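NADH oxidoreductase (Mesorhizobium loti, PDB 3PI7) probably binds NADPH and acts as an NAD(P)H-dependent oxidoreductase of the quinone reductase type, joining a GroES-like fold to a Rossmann fold. Local coordinates at residues 30-39 with 327-338; 50-61 with 119-128. One frame throughout, in Å; residues are numbered along the deposited sequence. Where two conformers were deposited one is given.

Read from the N terminus, after strand 10-16 the chain lays down 30-39, a loop running into strand 37-43, and this segment waits for 287 residues before helix 327-338 returns to close interaction 1. Strand 51-56 follows soon after, and strand 123-127 pairs with it in interaction 2, a much shorter loop nested inside the first. The six-stranded parallel sheet of the Rossmann fold is built between the closing of the inner loop and that of the outer one. The two contacts, with centres about 19 Å apart, meet where Leu37 and Leu327 pack on the 120-121 region and Val334 packs on Ile61, so the last helix is tied to the GroES-like sheet.

Interaction 1: residues 30-39 with 327-338; sequences LEAMEPYLEQ and LAEAIAWVPAEL
Met33, a selenomethionine, is the main bump that 30-39 presses against helix 327-338. Its side chain, bent at both chi2 and chi3, runs over the helix surface: CB lies 3.2 Å from Ile331 O, CG sits tightly against the ring of Pro335 at 3.5 Å from CD, and the terminal CE reaches Ala330 O at 3.4 Å while resting beside Val334 CB. The hollow that receives it is thus walled by Ala330, Ile331, Val334 and Pro335, successive turns of one helix face.

The helix answers with a bump of its own. Ile331 CG1 stands anti to the carbonyl carbon (chi1 -65°), and from there CD1 reaches the start of the strand, 3.5 Å from Leu37 CB. The other branch, CG2, lies against the carboxylate end of Glu34, which folds back through a bend at chi2 so that OE2 is 3.6 Å from CG2. Nearer the C-terminal end of the helix, Leu30 CD2 meets Leu338 CD1 at 3.8 Å, and Pro335 CB approaches Leu30 O.

Water fills in the polar links at the edges of the contact. Pro335, having no N-H, leaves Ile331 O without its regular helix bond, and a water lies 2.7 Å from this oxygen and accepts from Met33 N. Another accepts from Ile331 N and donates to Leu327 O and to Gln39 OE1; a further one bridges Gln39 OE1 and Ala328 O.

Leu14 of strand 10-16 touches Ala330 and Ile331, and Ile69 of helix 63-69 touches Leu30 and Leu37. The arrangement packs a helix on a loop and the first residues of the strand after it: a late, proline-kinked helix following strand 323-326 lies against the two-stranded antiparallel sheet of 10-16 and 37-43.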
loop_
_atom_site.group_PDB
_atom_site.type_symbol
_atom_site.label_atom_id
_atom_site.label_comp_id
_atom_site.label_asym_id
_atom_site.label_seq_id
_atom_site.Cartn_x
_atom_site.Cartn_y
_atom_site.Cartn_z
ATOM N N LEU A 30 26.707 0.882 9.296
ATOM C CA LEU A 30 27.335 0.412 10.531
ATOM C C LEU A 30 28.697 1.046 10.591
ATOM O O LEU A 30 29.627 0.603 9.917
ATOM C CB LEU A 30 27.403 -1.116 10.609
ATOM C CG LEU A 30 27.895 -1.661 11.955
ATOM C CD1 LEU A 30 26.857 -1.440 13.067
ATOM C CD2 LEU A 30 28.300 -3.095 11.833
ATOM N N GLU A 31 28.756 2.153 11.305
ATOM C CA GLU A 31 29.917 2.992 11.467
ATOM C C GLU A 31 30.927 2.359 12.447
ATOM O O GLU A 31 32.135 2.546 12.303
ATOM C CB GLU A 31 29.466 4.414 11.927
ATOM C CG GLU A 31 28.864 4.558 13.331
ATOM C CD GLU A 31 27.530 3.920 13.705
ATOM O OE1 GLU A 31 26.883 3.279 12.846
ATOM O OE2 GLU A 31 27.136 4.061 14.885
ATOM N N ALA A 32 30.420 1.650 13.462
ATOM C CA ALA A 32 31.202 0.994 14.506
ATOM C C ALA A 32 30.386 -0.114 15.162
ATOM O O ALA A 32 29.149 -0.043 15.170
ATOM C CB ALA A 32 31.644 2.010 15.556
HETATM N N MSE A 33 31.075 -1.121 15.739
HETATM C CA MSE A 33 30.391 -2.200 16.441
HETATM C C MSE A 33 30.264 -1.912 17.934
HETATM O O MSE A 33 29.302 -2.348 18.561
HETATM C CB MSE A 33 31.162 -3.523 16.265
HETATM C CG MSE A 33 31.212 -3.983 14.842
HETATM SE SE MSE A 33 29.801 -5.155 14.438
HETATM C CE MSE A 33 30.567 -6.869 14.924
ATOM N N GLU A 34 31.244 -1.176 18.510
ATOM C CA GLU A 34 31.342 -0.920 19.950
ATOM C C GLU A 34 30.113 -0.286 20.572
ATOM O O GLU A 34 29.862 -0.597 21.737
ATOM C CB GLU A 34 32.575 -0.086 20.288
ATOM C CG GLU A 34 33.882 -0.786 19.953
ATOM C CD GLU A 34 34.394 -0.621 18.533
ATOM O OE1 GLU A 34 33.665 -0.073 17.671
ATOM O OE2 GLU A 34 35.514 -1.109 18.271
ATOM N N PRO A 35 29.299 0.550 19.893
ATOM C CA PRO A 35 28.081 1.057 20.565
ATOM C C PRO A 35 27.029 -0.045 20.767
ATOM O O PRO A 35 26.169 0.058 21.651
ATOM C CB PRO A 35 27.516 2.070 19.553
ATOM C CG PRO A 35 28.602 2.336 18.562
ATOM C CD PRO A 35 29.425 1.101 18.522
ATOM N N TYR A 36 27.125 -1.115 19.977
ATOM C CA TYR A 36 26.071 -2.131 19.857
ATOM C C TYR A 36 26.435 -3.489 20.342
ATOM O O TYR A 36 25.540 -4.268 20.684
ATOM C CB TYR A 36 25.671 -2.268 18.377
ATOM C CG TYR A 36 25.414 -0.938 17.722
ATOM C CD1 TYR A 36 24.399 -0.105 18.177
ATOM C CD2 TYR A 36 26.244 -0.466 16.703
ATOM C CE1 TYR A 36 24.199 1.160 17.621
ATOM C CE2 TYR A 36 26.067 0.808 16.158
ATOM C CZ TYR A 36 25.040 1.612 16.617
ATOM O OH TYR A 36 24.833 2.850 16.059
ATOM N N LEU A 37 27.736 -3.827 20.307
ATOM C CA LEU A 37 28.155 -5.167 20.668
ATOM C C LEU A 37 29.430 -5.118 21.451
ATOM O O LEU A 37 30.257 -4.225 21.232
ATOM C CB LEU A 37 28.379 -5.997 19.386
ATOM C CG LEU A 37 27.154 -6.318 18.523
ATOM C CD1 LEU A 37 27.574 -6.956 17.230
ATOM C CD2 LEU A 37 26.204 -7.250 19.252
ATOM N N GLU A 38 29.587 -6.073 22.353
ATOM C CA GLU A 38 30.810 -6.213 23.118
ATOM C C GLU A 38 31.208 -7.666 23.087
ATOM O O GLU A 38 30.350 -8.558 23.173
ATOM C CB GLU A 38 30.664 -5.716 24.552
ATOM C CG GLU A 38 29.590 -6.396 25.383
ATOM C CD GLU A 38 29.610 -6.027 26.854
ATOM O OE1 GLU A 38 30.708 -5.756 27.385
ATOM O OE2 GLU A 38 28.527 -6.015 27.480
ATOM N N GLN A 39 32.502 -7.902 22.922
ATOM C CA GLN A 39 33.008 -9.263 22.939
ATOM C C GLN A 39 33.035 -9.684 24.392
ATOM O O GLN A 39 33.514 -8.940 25.247
ATOM C CB GLN A 39 34.391 -9.341 22.274
ATOM C CG GLN A 39 34.890 -10.793 22.181
ATOM C CD GLN A 39 36.313 -10.882 21.727
ATOM O OE1 GLN A 39 36.737 -10.208 20.776
ATOM N NE2 GLN A 39 37.072 -11.746 22.385
ATOM N N LEU A 327 35.957 -14.200 15.084
ATOM C CA LEU A 327 35.084 -13.566 16.081
ATOM C C LEU A 327 35.881 -12.573 16.940
ATOM O O LEU A 327 35.348 -11.523 17.285
ATOM C CB LEU A 327 34.394 -14.604 16.963
ATOM C CG LEU A 327 33.265 -14.073 17.863
ATOM C CD1 LEU A 327 32.121 -15.050 17.916
ATOM C CD2 LEU A 327 33.774 -13.775 19.263
ATOM N N ALA A 328 37.160 -12.876 17.247
ATOM C CA ALA A 328 38.041 -12.028 18.047
ATOM C C ALA A 328 38.351 -10.701 17.367
ATOM O O ALA A 328 38.839 -9.793 18.032
ATOM C CB ALA A 328 39.346 -12.747 18.370
ATOM N N GLU A 329 38.157 -10.630 16.053
ATOM C CA GLU A 329 38.397 -9.441 15.242
ATOM C C GLU A 329 37.108 -8.738 14.835
ATOM O O GLU A 329 37.192 -7.673 14.238
ATOM C CB GLU A 329 39.163 -9.807 13.937
ATOM C CG GLU A 329 40.559 -10.381 14.137
ATOM C CD GLU A 329 41.581 -9.425 14.720
ATOM O OE1 GLU A 329 41.266 -8.228 14.944
ATOM O OE2 GLU A 329 42.705 -9.895 14.978
ATOM N N ALA A 330 35.928 -9.349 15.074
ATOM C CA ALA A 330 34.671 -8.840 14.561
ATOM C C ALA A 330 34.302 -7.431 15.060
ATOM O O ALA A 330 33.899 -6.597 14.246
ATOM C CB ALA A 330 33.551 -9.817 14.871
ATOM N N ILE A 331 34.448 -7.158 16.369
ATOM C CA ILE A 331 34.079 -5.835 16.913
ATOM C C ILE A 331 34.894 -4.765 16.224
ATOM O O ILE A 331 34.362 -3.743 15.774
ATOM C CB ILE A 331 34.246 -5.786 18.467
ATOM C CG1 ILE A 331 33.259 -6.761 19.161
ATOM C CG2 ILE A 331 34.092 -4.349 19.026
ATOM C CD1 ILE A 331 31.846 -6.441 19.038
ATOM N N ALA A 332 36.185 -5.021 16.083
ATOM C CA ALA A 332 37.047 -4.029 15.488
ATOM C C ALA A 332 36.887 -3.882 13.994
ATOM O O ALA A 332 36.897 -2.749 13.529
ATOM C CB ALA A 332 38.508 -4.350 15.797
ATOM N N TRP A 333 36.756 -4.981 13.232
ATOM C CA TRP A 333 36.876 -4.867 11.781
ATOM C C TRP A 333 35.693 -5.240 10.921
ATOM O O TRP A 333 35.791 -5.075 9.695
ATOM C CB TRP A 333 38.115 -5.655 11.310
ATOM C CG TRP A 333 39.351 -5.315 12.093
ATOM C CD1 TRP A 333 40.079 -6.165 12.866
ATOM C CD2 TRP A 333 39.902 -4.000 12.310
ATOM N NE1 TRP A 333 41.080 -5.477 13.514
ATOM C CE2 TRP A 333 41.013 -4.151 13.165
ATOM C CE3 TRP A 333 39.592 -2.710 11.820
ATOM C CZ2 TRP A 333 41.792 -3.061 13.583
ATOM C CZ3 TRP A 333 40.349 -1.630 12.253
ATOM C CH2 TRP A 333 41.450 -1.812 13.102
ATOM N N VAL A 334 34.580 -5.694 11.497
ATOM C CA VAL A 334 33.417 -5.948 10.641
ATOM C C VAL A 334 32.977 -4.595 9.947
ATOM O O VAL A 334 32.772 -4.631 8.744
ATOM C CB VAL A 334 32.268 -6.633 11.403
ATOM C CG1 VAL A 334 30.910 -6.321 10.781
ATOM C CG2 VAL A 334 32.508 -8.141 11.481
ATOM N N PRO A 335 32.885 -3.415 10.610
ATOM C CA PRO A 335 32.436 -2.207 9.882
ATOM C C PRO A 335 33.311 -1.861 8.682
ATOM O O PRO A 335 32.776 -1.471 7.648
ATOM C CB PRO A 335 32.472 -1.109 10.944
ATOM C CG PRO A 335 32.271 -1.823 12.206
ATOM C CD PRO A 335 33.072 -3.102 12.039
ATOM N N ALA A 336 34.638 -2.033 8.802
ATOM C CA ALA A 336 35.555 -1.779 7.695
ATOM C C ALA A 336 35.268 -2.726 6.551
ATOM O O ALA A 336 35.350 -2.332 5.401
ATOM C CB ALA A 336 36.997 -1.946 8.155
ATOM N N GLU A 337 34.960 -3.986 6.852
ATOM C CA GLU A 337 34.674 -4.958 5.804
ATOM C C GLU A 337 33.306 -4.737 5.175
ATOM O O GLU A 337 33.136 -5.026 3.994
ATOM C CB GLU A 337 34.785 -6.404 6.326
ATOM C CG GLU A 337 36.200 -6.824 6.685
ATOM C CD GLU A 337 37.225 -6.748 5.567
ATOM O OE1 GLU A 337 36.861 -6.987 4.393
ATOM O OE2 GLU A 337 38.388 -6.400 5.866
ATOM N N LEU A 338 32.324 -4.258 5.948
ATOM C CA LEU A 338 30.980 -4.043 5.424
ATOM C C LEU A 338 30.930 -2.876 4.424
ATOM O O LEU A 338 30.039 -2.867 3.579
ATOM C CB LEU A 338 29.963 -3.820 6.558
ATOM C CG LEU A 338 29.488 -5.062 7.331
ATOM C CD1 LEU A 338 28.478 -4.678 8.387
ATOM C CD2 LEU A 338 28.830 -6.101 6.402
HETATM O O HOH W 1 30.237 -0.462 7.707
HETATM O O HOH W 2 33.952 -1.075 15.314
HETATM O O HOH W 3 36.846 -0.355 16.038
HETATM O O HOH W 4 35.681 -9.007 18.366
HETATM O O HOH W 5 39.464 -9.752 20.908
#

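Interaction 2: residues 50-61 with 119-128; sequences SQVLIKVNLASI and SWAEYAVAEA
Lys55 and Tyr123 face one another as a non-hydrogen-bonded pair and send their side chains the same way, side by side. With CG anti to the backbone N (chi1 -178°) and the rest extended, the lysine runs along the phenol, its CB 3.6 Å from Tyr123 CE2. Leu53 and Val125 share this face; they meet obliquely through Leu53 CD1 and Val125 CG2, 3.8 Å apart. The other face carries Val52, Ile54, Ala124 and Ala126, where Ile54 CD1 lies over Ala126 CB and Phe110 packs on Ile54 and Ala124. Val52 with Ala126 and Ile54 with Ala124 exchange backbone hydrogen bonds in both directions.

At one end, Glu127 folds back through a bent chain and takes Ser50 OG on the syn lone pair of OE1, at 2.6 Å. Its OE2 is met from above the carboxylate plane by Gln51 NE2 at 3.3 Å, the two flat groups being turned 47° apart; Gln51 OE1 is held by Gly48 N.

At the other end Val56 N still bonds to Glu122 O, although from 40° above the carbonyl plane. The chain turns a corner at Asn57, and Trp120 reaches the next strand: its NE1 gives a nearly straight bond to Ser60 O, 3.0 Å away and in the indole plane. Ala59 CB sits at the edge of that ring, while Ile61 crosses the indole at about a right angle. Strand 51-56 pairs with 123-127 on one edge; on the other, Asn57 and Leu58 form a classic beta bulge opposite Val88 of strand 86-94, in the curled sheet of the GroES-like fold.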
loop_
_atom_site.group_PDB
_atom_site.type_symbol
_atom_site.label_atom_id
_atom_site.label_comp_id
_atom_site.label_asym_id
_atom_site.label_seq_id
_atom_site.Cartn_x
_atom_site.Cartn_y
_atom_site.Cartn_z
ATOM N N SER A 50 12.079 -27.850 22.159
ATOM C CA SER A 50 11.962 -27.846 20.695
ATOM C C SER A 50 13.202 -27.274 20.011
ATOM O O SER A 50 13.193 -27.071 18.793
ATOM C CB SER A 50 10.743 -27.010 20.279
ATOM O OG SER A 50 10.889 -25.648 20.677
ATOM N N GLN A 51 14.267 -27.006 20.790
ATOM C CA GLN A 51 15.455 -26.326 20.281
ATOM C C GLN A 51 16.694 -27.187 20.251
ATOM O O GLN A 51 16.760 -28.248 20.874
ATOM C CB GLN A 51 15.754 -25.093 21.157
ATOM C CG GLN A 51 14.616 -24.097 21.236
ATOM C CD GLN A 51 14.951 -22.950 22.163
ATOM O OE1 GLN A 51 15.572 -23.117 23.231
ATOM N NE2 GLN A 51 14.541 -21.757 21.779
ATOM N N VAL A 52 17.703 -26.692 19.523
ATOM C CA VAL A 52 18.978 -27.342 19.409
ATOM C C VAL A 52 20.068 -26.340 19.725
ATOM O O VAL A 52 19.892 -25.132 19.518
ATOM C CB VAL A 52 19.185 -27.991 18.012
ATOM C CG1 VAL A 52 18.243 -29.171 17.821
ATOM C CG2 VAL A 52 19.015 -26.948 16.894
ATOM N N LEU A 53 21.163 -26.846 20.255
ATOM C CA LEU A 53 22.352 -26.050 20.544
ATOM C C LEU A 53 23.342 -26.354 19.449
ATOM O O LEU A 53 23.732 -27.524 19.246
ATOM C CB LEU A 53 22.925 -26.432 21.918
ATOM C CG LEU A 53 24.121 -25.618 22.332
ATOM C CD1 LEU A 53 23.733 -24.146 22.604
ATOM C CD2 LEU A 53 24.815 -26.226 23.503
ATOM N N ILE A 54 23.742 -25.323 18.735
ATOM C CA ILE A 54 24.639 -25.485 17.594
ATOM C C ILE A 54 26.023 -24.930 17.888
ATOM O O ILE A 54 26.146 -23.760 18.279
ATOM C CB ILE A 54 24.030 -24.776 16.361
ATOM C CG1 ILE A 54 22.607 -25.318 16.010
ATOM C CG2 ILE A 54 24.934 -24.926 15.152
ATOM C CD1 ILE A 54 21.673 -24.283 15.791
ATOM N N LYS A 55 27.066 -25.721 17.570
ATOM C CA LYS A 55 28.443 -25.285 17.611
ATOM C C LYS A 55 28.658 -24.584 16.298
ATOM O O LYS A 55 28.685 -25.242 15.262
ATOM C CB LYS A 55 29.406 -26.485 17.794
ATOM C CG LYS A 55 30.843 -26.025 17.892
ATOM C CD LYS A 55 31.875 -27.171 18.012
ATOM C CE LYS A 55 33.206 -26.526 18.387
ATOM N NZ LYS A 55 34.144 -27.495 19.034
ATOM N N VAL A 56 28.742 -23.245 16.329
ATOM C CA VAL A 56 28.807 -22.435 15.126
ATOM C C VAL A 56 30.141 -22.533 14.430
ATOM O O VAL A 56 31.196 -22.283 15.038
ATOM C CB VAL A 56 28.475 -20.943 15.443
ATOM C CG1 VAL A 56 28.416 -20.139 14.164
ATOM C CG2 VAL A 56 27.163 -20.818 16.213
ATOM N N ASN A 57 30.073 -22.854 13.121
ATOM C CA ASN A 57 31.249 -22.919 12.277
ATOM C C ASN A 57 31.463 -21.554 11.618
ATOM O O ASN A 57 32.565 -21.017 11.676
ATOM C CB ASN A 57 31.112 -24.039 11.235
ATOM C CG ASN A 57 32.301 -24.126 10.310
ATOM O OD1 ASN A 57 33.439 -23.836 10.686
ATOM N ND2 ASN A 57 32.076 -24.584 9.101
ATOM N N LEU A 58 30.405 -20.989 11.017
ATOM C CA LEU A 58 30.442 -19.700 10.329
ATOM C C LEU A 58 29.120 -19.006 10.528
ATOM O O LEU A 58 28.087 -19.671 10.494
ATOM C CB LEU A 58 30.706 -19.881 8.810
ATOM C CG LEU A 58 32.072 -20.389 8.325
ATOM C CD1 LEU A 58 32.004 -20.829 6.870
ATOM C CD2 LEU A 58 33.158 -19.324 8.466
ATOM N N ALA A 59 29.132 -17.696 10.721
ATOM C CA ALA A 59 27.875 -16.971 10.861
ATOM C C ALA A 59 27.836 -15.882 9.797
ATOM O O ALA A 59 28.862 -15.295 9.497
ATOM C CB ALA A 59 27.753 -16.375 12.269
ATOM N N SER A 60 26.687 -15.672 9.179
ATOM C CA SER A 60 26.528 -14.607 8.190
ATOM C C SER A 60 26.305 -13.283 8.865
ATOM O O SER A 60 25.866 -13.224 10.019
ATOM C CB SER A 60 25.320 -14.862 7.290
ATOM O OG SER A 60 25.441 -15.961 6.417
ATOM N N ILE A 61 26.526 -12.210 8.117
ATOM C CA ILE A 61 26.164 -10.853 8.515
ATOM C C ILE A 61 25.229 -10.344 7.434
ATOM O O ILE A 61 25.644 -10.218 6.273
ATOM C CB ILE A 61 27.332 -9.881 8.766
ATOM C CG1 ILE A 61 28.353 -10.472 9.753
ATOM C CG2 ILE A 61 26.778 -8.512 9.262
ATOM C CD1 ILE A 61 29.683 -9.747 9.687
ATOM N N SER A 119 23.824 -16.291 16.390
ATOM C CA SER A 119 24.904 -17.031 15.752
ATOM C C SER A 119 26.302 -16.404 15.933
ATOM O O SER A 119 27.262 -17.032 15.522
ATOM C CB SER A 119 24.613 -17.162 14.264
ATOM O OG SER A 119 24.537 -15.890 13.653
ATOM N N TRP A 120 26.428 -15.177 16.450
ATOM C CA TRP A 120 27.742 -14.505 16.601
ATOM C C TRP A 120 28.322 -14.901 17.967
ATOM O O TRP A 120 28.507 -14.090 18.882
ATOM C CB TRP A 120 27.628 -12.986 16.426
ATOM C CG TRP A 120 27.142 -12.566 15.073
ATOM C CD1 TRP A 120 26.876 -13.365 13.996
ATOM C CD2 TRP A 120 26.833 -11.240 14.671
ATOM N NE1 TRP A 120 26.411 -12.614 12.954
ATOM C CE2 TRP A 120 26.386 -11.301 13.330
ATOM C CE3 TRP A 120 26.892 -10.001 15.311
ATOM C CZ2 TRP A 120 26.013 -10.165 12.618
ATOM C CZ3 TRP A 120 26.526 -8.866 14.594
ATOM C CH2 TRP A 120 26.050 -8.965 13.284
ATOM N N ALA A 121 28.556 -16.212 18.079
ATOM C CA ALA A 121 28.893 -16.902 19.295
ATOM C C ALA A 121 29.421 -18.255 18.959
ATOM O O ALA A 121 29.158 -18.758 17.870
ATOM C CB ALA A 121 27.623 -17.052 20.128
ATOM N N GLU A 122 30.160 -18.859 19.877
ATOM C CA GLU A 122 30.653 -20.197 19.641
ATOM C C GLU A 122 29.524 -21.221 19.565
ATOM O O GLU A 122 29.672 -22.224 18.871
ATOM C CB GLU A 122 31.664 -20.569 20.717
ATOM C CG GLU A 122 32.998 -19.925 20.386
ATOM C CD GLU A 122 34.121 -20.148 21.376
ATOM O OE1 GLU A 122 33.855 -20.141 22.597
ATOM O OE2 GLU A 122 35.289 -20.169 20.931
ATOM N N TYR A 123 28.433 -20.986 20.282
ATOM C CA TYR A 123 27.234 -21.822 20.337
ATOM C C TYR A 123 26.010 -20.945 20.220
ATOM O O TYR A 123 25.920 -19.923 20.909
ATOM C CB TYR A 123 27.169 -22.639 21.654
ATOM C CG TYR A 123 28.354 -23.569 21.780
ATOM C CD1 TYR A 123 29.587 -23.101 22.246
ATOM C CD2 TYR A 123 28.286 -24.877 21.314
ATOM C CE1 TYR A 123 30.725 -23.901 22.217
ATOM C CE2 TYR A 123 29.415 -25.695 21.302
ATOM C CZ TYR A 123 30.629 -25.206 21.769
ATOM O OH TYR A 123 31.743 -25.984 21.736
ATOM N N ALA A 124 25.056 -21.361 19.384
ATOM C CA ALA A 124 23.790 -20.633 19.184
ATOM C C ALA A 124 22.648 -21.565 19.475
ATOM O O ALA A 124 22.848 -22.785 19.527
ATOM C CB ALA A 124 23.704 -20.122 17.742
ATOM N N VAL A 125 21.463 -21.011 19.701
ATOM C CA VAL A 125 20.277 -21.836 19.898
ATOM C C VAL A 125 19.310 -21.539 18.761
ATOM O O VAL A 125 19.105 -20.372 18.411
ATOM C CB VAL A 125 19.619 -21.610 21.288
ATOM C CG1 VAL A 125 18.306 -22.381 21.409
ATOM C CG2 VAL A 125 20.571 -21.991 22.406
ATOM N N ALA A 126 18.741 -22.581 18.173
ATOM C CA ALA A 126 17.712 -22.398 17.169
ATOM C C ALA A 126 16.618 -23.390 17.410
ATOM O O ALA A 126 16.856 -24.456 18.003
ATOM C CB ALA A 126 18.321 -22.578 15.754
ATOM N N GLU A 127 15.430 -23.101 16.900
ATOM C CA GLU A 127 14.347 -24.103 16.881
ATOM C C GLU A 127 14.775 -25.223 15.975
ATOM O O GLU A 127 15.418 -24.952 14.950
ATOM C CB GLU A 127 13.042 -23.476 16.326
ATOM C CG GLU A 127 12.454 -22.445 17.262
ATOM C CD GLU A 127 11.983 -22.982 18.601
ATOM O OE1 GLU A 127 11.592 -24.167 18.670
ATOM O OE2 GLU A 127 12.113 -22.245 19.602
ATOM N N ALA A 128 14.421 -26.484 16.309
ATOM C CA ALA A 128 14.743 -27.606 15.407
ATOM C C ALA A 128 14.188 -27.309 14.011
ATOM O O ALA A 128 14.867 -27.521 12.981
ATOM C CB ALA A 128 14.163 -28.899 15.956
HETATM O O HOH W 6 10.737 -22.815 21.814
HETATM O O HOH W 7 32.093 -22.621 17.715
#